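Local atomic coordinates of outer membrane protein SusF (Bacteroides thetaiotaomicron, PDB entry 4FE9), a protein that binds starch at the surface of the bacterial cell before the polysaccharide is carried into the periplasm for degradation. Residues N280-L285 and K308-A313; S258-L263 and V354-D359; W296-F301 and A347-V352. All coordinates share one frame; numbering follows the deposited sequence.

Contact 1: residues N280-L285 and K308-A313; sequences NAWKAL and KFAPQA. With GLC (alpha-D-glucopyranose), chain C; EDO (1,2-ethanediol), chain F.
The indole of Trp282 lies against the backbone of Ala313 within the second carbohydrate-binding module, a beta sandwich of Ig-like type in which strands 283-287 and 306-310 flank strand 264-267. CB of the tryptophan meets CB of Ala313 at 3.7 Å. CG stands anti to the carbonyl carbon (chi1 -61°), where it touches both CA and CB of the same alanine. Ala313 O lies over the face at CD1 and NE1, yet NE1, 3.4 Å from Ala313 O, makes no hydrogen bond with it because the angle is poor; that N-H is spent on Gly273 O. Toward the middle of the indole the carbonyl carbon of Ala313 sits 3.3 Å above the plane, over the ring centre, so one flat group rests on the other. At the far rim CZ3 reaches the methyl CB of Ala310 at 4.0 Å. The indole also meets Trp315, a residue of the glycan pocket, edge-to-face, so Trp282 probably helps to position that pocket residue from the second shell. An alanine here would probably open a gap over the Ala313 carbonyl, take the indole N-H from Gly273 O and leave Trp315 freer to turn. Further along, Leu285 CD1 approaches the ring edge of Phe309 at CD2, near the ring plane. On the pocket side Lys308, salt-bridged to Asp318 and bent at chi3 (103°), extends its amine to the sugar: NZ donates to O3 of the glucose at 2.6 Å, and more weakly to O2 at 3.5 Å.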
# COMPACT_ATOMS: atom_id res chain seq x y z
N ASN A 280 -7.28 -30.61 -10.63
CA ASN A 280 -5.97 -31.23 -10.53
C ASN A 280 -4.84 -30.22 -10.76
O ASN A 280 -3.84 -30.21 -10.04
CB ASN A 280 -5.86 -32.42 -11.50
CG ASN A 280 -6.56 -33.69 -10.96
OD1 ASN A 280 -6.50 -34.00 -9.75
ND2 ASN A 280 -7.27 -34.39 -11.85
N ALA A 281 -5.06 -29.29 -11.69
CA ALA A 281 -4.08 -28.28 -12.00
C ALA A 281 -4.26 -26.96 -11.18
O ALA A 281 -3.32 -26.17 -11.06
CB ALA A 281 -4.07 -28.00 -13.46
N TRP A 282 -5.48 -26.72 -10.66
CA TRP A 282 -5.85 -25.41 -10.04
C TRP A 282 -6.49 -25.58 -8.69
O TRP A 282 -7.53 -26.22 -8.58
CB TRP A 282 -6.80 -24.65 -10.94
CG TRP A 282 -6.24 -24.34 -12.25
CD1 TRP A 282 -6.28 -25.12 -13.35
CD2 TRP A 282 -5.42 -23.20 -12.58
NE1 TRP A 282 -5.58 -24.53 -14.38
CE2 TRP A 282 -5.07 -23.33 -13.94
CE3 TRP A 282 -5.02 -22.06 -11.89
CZ2 TRP A 282 -4.36 -22.35 -14.63
CZ3 TRP A 282 -4.32 -21.07 -12.57
CH2 TRP A 282 -3.94 -21.26 -13.92
N LYS A 283 -5.88 -25.02 -7.65
CA LYS A 283 -6.40 -25.15 -6.30
C LYS A 283 -7.16 -23.88 -5.89
O LYS A 283 -6.57 -22.80 -5.82
CB LYS A 283 -5.27 -25.38 -5.31
CG LYS A 283 -4.32 -26.56 -5.67
CD LYS A 283 -4.92 -27.89 -5.28
CE LYS A 283 -5.28 -28.69 -6.50
NZ LYS A 283 -5.22 -30.17 -6.25
N ALA A 284 -8.43 -24.02 -5.56
CA ALA A 284 -9.23 -22.89 -5.06
C ALA A 284 -8.73 -22.45 -3.68
O ALA A 284 -8.38 -23.29 -2.86
CB ALA A 284 -10.71 -23.27 -5.02
N LEU A 285 -8.53 -21.15 -3.49
CA LEU A 285 -8.42 -20.60 -2.12
C LEU A 285 -9.78 -20.22 -1.55
O LEU A 285 -10.73 -20.11 -2.26
CB LEU A 285 -7.48 -19.39 -2.08
CG LEU A 285 -5.98 -19.74 -2.13
CD1 LEU A 285 -5.55 -20.04 -3.61
CD2 LEU A 285 -5.14 -18.59 -1.52
N LYS A 308 1.87 -19.69 -9.03
CA LYS A 308 1.24 -18.40 -9.39
C LYS A 308 -0.28 -18.45 -9.07
O LYS A 308 -0.82 -19.53 -8.83
CB LYS A 308 1.43 -18.12 -10.88
CG LYS A 308 2.77 -17.54 -11.24
CD LYS A 308 2.83 -17.17 -12.67
CE LYS A 308 2.69 -15.69 -12.84
NZ LYS A 308 3.06 -15.28 -14.23
N PHE A 309 -0.93 -17.30 -9.06
CA PHE A 309 -2.32 -17.18 -8.65
C PHE A 309 -3.10 -16.53 -9.77
O PHE A 309 -2.53 -15.79 -10.56
CB PHE A 309 -2.44 -16.33 -7.38
CG PHE A 309 -1.71 -16.89 -6.21
CD1 PHE A 309 -0.38 -16.53 -5.97
CD2 PHE A 309 -2.33 -17.77 -5.34
CE1 PHE A 309 0.31 -17.06 -4.88
CE2 PHE A 309 -1.62 -18.37 -4.29
CZ PHE A 309 -0.30 -18.00 -4.06
N ALA A 310 -4.39 -16.87 -9.89
CA ALA A 310 -5.25 -16.30 -10.95
C ALA A 310 -6.70 -16.19 -10.47
O ALA A 310 -7.14 -16.97 -9.62
CB ALA A 310 -5.20 -17.16 -12.20
N PRO A 311 -7.49 -15.32 -11.12
CA PRO A 311 -8.84 -15.11 -10.67
C PRO A 311 -9.84 -16.12 -11.29
O PRO A 311 -11.04 -15.99 -11.09
CB PRO A 311 -9.13 -13.68 -11.16
CG PRO A 311 -8.35 -13.55 -12.38
CD PRO A 311 -7.08 -14.32 -12.12
N GLN A 312 -9.35 -17.04 -12.12
CA GLN A 312 -10.10 -18.21 -12.53
C GLN A 312 -9.12 -19.38 -12.60
O GLN A 312 -7.93 -19.20 -12.33
CB GLN A 312 -10.77 -17.98 -13.87
CG GLN A 312 -9.78 -17.82 -15.05
CD GLN A 312 -9.10 -16.45 -15.07
OE1 GLN A 312 -9.76 -15.42 -15.15
NE2 GLN A 312 -7.78 -16.45 -15.18
N ALA A 313 -9.65 -20.60 -12.86
CA ALA A 313 -8.83 -21.81 -12.91
C ALA A 313 -8.17 -21.92 -14.30
O ALA A 313 -8.46 -22.84 -15.06
CB ALA A 313 -9.70 -23.06 -12.62
C1 GLC C . 0.95 -16.95 -19.02
C2 GLC C . 1.36 -16.71 -17.57
C3 GLC C . 2.64 -17.43 -17.24
C4 GLC C . 2.51 -18.91 -17.58
C5 GLC C . 2.08 -19.07 -19.01
C6 GLC C . 1.87 -20.54 -19.35
O2 GLC C . 1.55 -15.32 -17.37
O3 GLC C . 2.98 -17.28 -15.86
O4 GLC C . 3.76 -19.53 -17.44
O5 GLC C . 0.86 -18.35 -19.27
O6 GLC C . 1.48 -20.62 -20.72
C1 EDO F . -7.15 -25.50 1.25
O1 EDO F . -6.96 -24.94 2.56
C2 EDO F . -7.82 -24.45 0.40
O2 EDO F . -8.09 -25.01 -0.89

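Contact 2: residues S258-L263 and V354-D359; sequences SAPTEL and VSVIGD
Leu263 and Val354 meet through their branches where the chain passes from the first carbohydrate-binding module into the second and packs against strand 348-357 of the latter's beta sandwich of Ig-like type. Leu263 has CG anti to the backbone N (chi1 -163°), and its CD2 comes within 3.5 Å of Val354 CG1, the two side chains crossing at about a right angle. Val354 and Val356 adopt one and the same rotamer, CG1 anti to the backbone N and CG2 beside it, and both turn their CB toward the incoming segment. On Val356 this lets CG1 bear on the proline: Pro260 CD lies 3.6 Å from it, and CG of the ring touches CB of the valine, again crosswise. Ile357 fills the same two positions with its branches: CG2 takes the place anti to N, beside Ser258 O, and CG1 the place anti to the carbonyl carbon, near Ala259 CB. Ser258 points its CB away, and its hydroxyl bonds to Asp256. A single backbone hydrogen bond joins the two segments, Gly358 N to Ser258 O at 2.6 Å, and Gly358 holds a positive phi (52°) that favours glycine. Just short of it, Val356 O is flanked by two carbons, Ala259 CB and Pro260 CD, each 3.4 Å away.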
# COMPACT_ATOMS: atom_id res chain seq x y z
N SER A 258 -12.09 -2.61 -7.51
CA SER A 258 -12.70 -3.89 -7.81
C SER A 258 -11.75 -4.97 -7.33
O SER A 258 -10.60 -4.68 -7.01
CB SER A 258 -12.94 -4.05 -9.32
OG SER A 258 -11.71 -3.96 -10.01
N ALA A 259 -12.27 -6.18 -7.17
CA ALA A 259 -11.49 -7.28 -6.60
C ALA A 259 -12.01 -8.59 -7.17
O ALA A 259 -13.20 -8.74 -7.35
CB ALA A 259 -11.63 -7.28 -5.09
N PRO A 260 -11.12 -9.57 -7.39
CA PRO A 260 -11.61 -10.93 -7.72
C PRO A 260 -12.53 -11.51 -6.61
O PRO A 260 -12.28 -11.28 -5.43
CB PRO A 260 -10.30 -11.74 -7.83
CG PRO A 260 -9.37 -11.06 -6.86
CD PRO A 260 -9.73 -9.58 -6.90
N THR A 261 -13.54 -12.28 -6.99
CA THR A 261 -14.40 -12.96 -6.05
C THR A 261 -13.96 -14.43 -5.83
O THR A 261 -14.32 -15.08 -4.85
CB THR A 261 -15.92 -12.93 -6.55
OG1 THR A 261 -15.96 -13.27 -7.94
CG2 THR A 261 -16.49 -11.50 -6.42
N GLU A 262 -13.13 -14.94 -6.74
CA GLU A 262 -12.47 -16.24 -6.54
C GLU A 262 -11.01 -16.12 -6.82
O GLU A 262 -10.60 -15.29 -7.63
CB GLU A 262 -13.10 -17.29 -7.46
CG GLU A 262 -14.62 -17.52 -7.19
CD GLU A 262 -15.21 -18.69 -8.02
OE1 GLU A 262 -14.62 -19.06 -9.07
OE2 GLU A 262 -16.31 -19.17 -7.67
N LEU A 263 -10.24 -17.09 -6.34
CA LEU A 263 -8.79 -17.11 -6.59
C LEU A 263 -8.26 -18.53 -6.55
O LEU A 263 -8.71 -19.37 -5.74
CB LEU A 263 -8.05 -16.26 -5.55
CG LEU A 263 -6.62 -15.91 -5.96
CD1 LEU A 263 -6.62 -14.81 -7.03
CD2 LEU A 263 -5.80 -15.49 -4.76
N VAL A 354 -3.71 -14.25 0.65
CA VAL A 354 -3.57 -13.45 -0.58
C VAL A 354 -4.68 -12.35 -0.63
O VAL A 354 -5.86 -12.60 -0.30
CB VAL A 354 -3.67 -14.30 -1.86
CG1 VAL A 354 -3.46 -13.41 -3.11
CG2 VAL A 354 -2.67 -15.46 -1.86
N SER A 355 -4.28 -11.13 -0.95
CA SER A 355 -5.23 -10.03 -1.06
C SER A 355 -5.02 -9.29 -2.38
O SER A 355 -3.88 -9.04 -2.78
CB SER A 355 -5.05 -9.08 0.13
OG SER A 355 -6.03 -8.07 0.13
N VAL A 356 -6.10 -9.03 -3.10
CA VAL A 356 -6.03 -8.39 -4.43
C VAL A 356 -7.15 -7.36 -4.51
O VAL A 356 -8.34 -7.70 -4.41
CB VAL A 356 -6.24 -9.43 -5.56
CG1 VAL A 356 -6.23 -8.77 -6.95
CG2 VAL A 356 -5.21 -10.54 -5.47
N ILE A 357 -6.79 -6.09 -4.52
CA ILE A 357 -7.76 -5.08 -4.81
C ILE A 357 -7.26 -4.18 -5.90
O ILE A 357 -6.16 -3.65 -5.80
CB ILE A 357 -8.12 -4.27 -3.58
CG1 ILE A 357 -8.83 -5.15 -2.57
CG2 ILE A 357 -9.04 -3.08 -3.96
CD1 ILE A 357 -8.47 -4.84 -1.14
N GLY A 358 -8.02 -4.12 -6.99
CA GLY A 358 -7.57 -3.45 -8.19
C GLY A 358 -6.19 -3.94 -8.62
O GLY A 358 -6.02 -5.12 -8.92
N ASP A 359 -5.20 -3.06 -8.47
CA ASP A 359 -3.81 -3.35 -8.87
C ASP A 359 -2.96 -3.90 -7.71
O ASP A 359 -1.94 -4.54 -7.96
CB ASP A 359 -3.15 -2.08 -9.41
CG ASP A 359 -3.65 -1.71 -10.79
OD1 ASP A 359 -3.56 -2.57 -11.71
OD2 ASP A 359 -4.17 -0.58 -10.96

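Contact 3: residues W296-F301 and A347-V352; sequences WGIFYF and AGWYLV. With EDO (1,2-ethanediol), chain F.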
# COMPACT_ATOMS: atom_id res chain seq x y z
N TRP A 296 -7.51 -17.37 1.48
CA TRP A 296 -6.54 -18.15 2.21
C TRP A 296 -6.64 -19.65 1.87
O TRP A 296 -7.62 -20.10 1.23
CB TRP A 296 -6.64 -17.92 3.73
CG TRP A 296 -7.93 -18.50 4.36
CD1 TRP A 296 -9.18 -17.93 4.33
CD2 TRP A 296 -8.10 -19.81 4.92
NE1 TRP A 296 -10.12 -18.81 4.85
CE2 TRP A 296 -9.47 -19.94 5.27
CE3 TRP A 296 -7.24 -20.90 5.09
CZ2 TRP A 296 -9.96 -21.07 5.88
CZ3 TRP A 296 -7.72 -22.01 5.76
CH2 TRP A 296 -9.06 -22.09 6.15
N GLY A 297 -5.55 -20.37 2.14
CA GLY A 297 -5.58 -21.81 2.02
C GLY A 297 -4.47 -22.40 2.85
O GLY A 297 -3.51 -21.72 3.20
N ILE A 298 -4.61 -23.67 3.18
CA ILE A 298 -3.48 -24.41 3.76
C ILE A 298 -2.95 -25.45 2.81
O ILE A 298 -3.73 -26.18 2.18
CB ILE A 298 -3.84 -25.03 5.09
CG1 ILE A 298 -3.85 -23.95 6.16
CG2 ILE A 298 -2.82 -26.16 5.46
CD1 ILE A 298 -4.44 -24.39 7.48
N PHE A 299 -1.67 -25.30 2.45
CA PHE A 299 -1.11 -26.01 1.32
C PHE A 299 0.26 -26.57 1.71
O PHE A 299 0.90 -26.09 2.65
CB PHE A 299 -0.94 -25.09 0.11
CG PHE A 299 -2.23 -24.58 -0.46
CD1 PHE A 299 -3.10 -25.44 -1.15
CD2 PHE A 299 -2.53 -23.23 -0.40
CE1 PHE A 299 -4.30 -24.97 -1.68
CE2 PHE A 299 -3.73 -22.74 -0.93
CZ PHE A 299 -4.58 -23.59 -1.64
N TYR A 300 0.68 -27.63 1.00
CA TYR A 300 2.02 -28.19 1.20
C TYR A 300 2.93 -27.68 0.17
O TYR A 300 2.65 -27.81 -1.01
CB TYR A 300 2.02 -29.72 1.14
CG TYR A 300 3.36 -30.30 1.55
CD1 TYR A 300 3.81 -30.19 2.89
CD2 TYR A 300 4.27 -30.72 0.61
CE1 TYR A 300 5.08 -30.59 3.27
CE2 TYR A 300 5.57 -31.11 0.98
CZ TYR A 300 5.96 -31.02 2.31
OH TYR A 300 7.23 -31.42 2.70
N PHE A 301 4.06 -27.12 0.59
CA PHE A 301 5.12 -26.76 -0.39
C PHE A 301 6.42 -27.52 -0.10
O PHE A 301 6.88 -27.59 1.05
CB PHE A 301 5.36 -25.25 -0.40
CG PHE A 301 4.15 -24.43 -0.76
CD1 PHE A 301 3.84 -24.16 -2.10
CD2 PHE A 301 3.34 -23.92 0.22
CE1 PHE A 301 2.72 -23.36 -2.44
CE2 PHE A 301 2.22 -23.11 -0.11
CZ PHE A 301 1.94 -22.83 -1.44
N ALA A 347 10.61 -26.29 2.48
CA ALA A 347 9.46 -27.21 2.40
C ALA A 347 8.62 -27.16 3.66
O ALA A 347 9.12 -26.83 4.73
CB ALA A 347 9.92 -28.66 2.11
N GLY A 348 7.31 -27.35 3.52
CA GLY A 348 6.42 -27.38 4.69
C GLY A 348 4.97 -27.05 4.36
O GLY A 348 4.62 -26.82 3.20
N TRP A 349 4.11 -27.22 5.37
CA TRP A 349 2.73 -26.73 5.34
C TRP A 349 2.72 -25.26 5.70
O TRP A 349 3.27 -24.87 6.73
CB TRP A 349 1.85 -27.52 6.34
CG TRP A 349 1.54 -28.95 5.87
CD1 TRP A 349 2.24 -30.09 6.17
CD2 TRP A 349 0.49 -29.35 4.97
NE1 TRP A 349 1.76 -31.15 5.42
CE2 TRP A 349 0.62 -30.75 4.78
CE3 TRP A 349 -0.57 -28.68 4.35
CZ2 TRP A 349 -0.25 -31.47 3.96
CZ3 TRP A 349 -1.45 -29.40 3.57
CH2 TRP A 349 -1.28 -30.78 3.38
N TYR A 350 2.00 -24.47 4.90
CA TYR A 350 1.85 -23.03 5.17
C TYR A 350 0.39 -22.59 5.01
O TYR A 350 -0.30 -23.06 4.13
CB TYR A 350 2.72 -22.24 4.18
CG TYR A 350 4.22 -22.52 4.31
CD1 TYR A 350 4.94 -22.02 5.38
CD2 TYR A 350 4.89 -23.29 3.38
CE1 TYR A 350 6.30 -22.29 5.52
CE2 TYR A 350 6.25 -23.54 3.50
CZ TYR A 350 6.95 -23.02 4.56
OH TYR A 350 8.31 -23.29 4.71
N LEU A 351 -0.06 -21.73 5.90
CA LEU A 351 -1.22 -20.87 5.64
C LEU A 351 -0.86 -19.76 4.67
O LEU A 351 -0.04 -18.88 4.99
CB LEU A 351 -1.76 -20.26 6.95
CG LEU A 351 -3.06 -19.41 6.79
CD1 LEU A 351 -3.98 -19.50 8.00
CD2 LEU A 351 -2.77 -18.00 6.48
N VAL A 352 -1.36 -19.87 3.44
CA VAL A 352 -1.16 -18.86 2.44
C VAL A 352 -2.30 -17.83 2.50
O VAL A 352 -3.49 -18.20 2.48
CB VAL A 352 -1.12 -19.48 1.07
CG1 VAL A 352 -1.00 -18.42 0.01
CG2 VAL A 352 0.08 -20.47 0.96
C1 EDO F . -7.15 -25.50 1.25
O1 EDO F . -6.96 -24.94 2.56
C2 EDO F . -7.82 -24.45 0.40
O2 EDO F . -8.09 -25.01 -0.89
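One face of the Trp349 indole carries Tyr300: the phenol turns its edge to the five-membered ring, planes at 61°, with CD1 of Tyr300 3.4 Å above the indole plane and offset toward the rim. Tyr300 CB stands over the centre of the six-membered ring, a CH-pi contact at 3.9 Å. Tyr300 CG is anti to the backbone N (chi1 -171°), and CE1 of its ring lies beside Gly348. Ile298 CG2 adds an oblique contact with Trp349 CE3 at 3.6 Å. On the other side of the sheet, Val352 CG2 lies at the edges of two rings, 3.6 Å from Phe301 CE2 and 4.0 Å from Phe299 CD2, while Phe301 CD2 approaches the edge of Tyr350 at CD2. The Phe299 ring folds back across Gly297, where a CB would clash with CE2. An ethanediol, probably from the crystallisation liquor, accepts a hydrogen bond from Ile298 N through O1. Trp349 NE1 bonds to Thr396 O, and Phe401 meets the indole edge-to-face, both from the third binding module. Six backbone hydrogen bonds link Gly297, Phe299 and Phe301 with Val352, Tyr350 and Gly348, the regular ladder of an antiparallel strand pair in a beta sandwich of Ig-like type.

Overall arrangement
All three contacts draw on one antiparallel sheet of the second binding module, but at different depths and with different chemistry. Contact 3 is a true strand pair, bound by a backbone ladder; contact 1 has no hydrogen bond between its segments and relies on packing across an intervening strand. Both are largely buried, whereas contact 2, partly buried, has one such bond and lies where the first module hands over to the second. Contacts 2 and 3 share strand 348-357. Leu285 of contact 1 ties the set together: its backbone N probably bonds to Leu263 O of contact 2, and its side chain packs on Val354 and on Phe299 of contact 3. Contact 1 alone includes a residue of the glycan pocket.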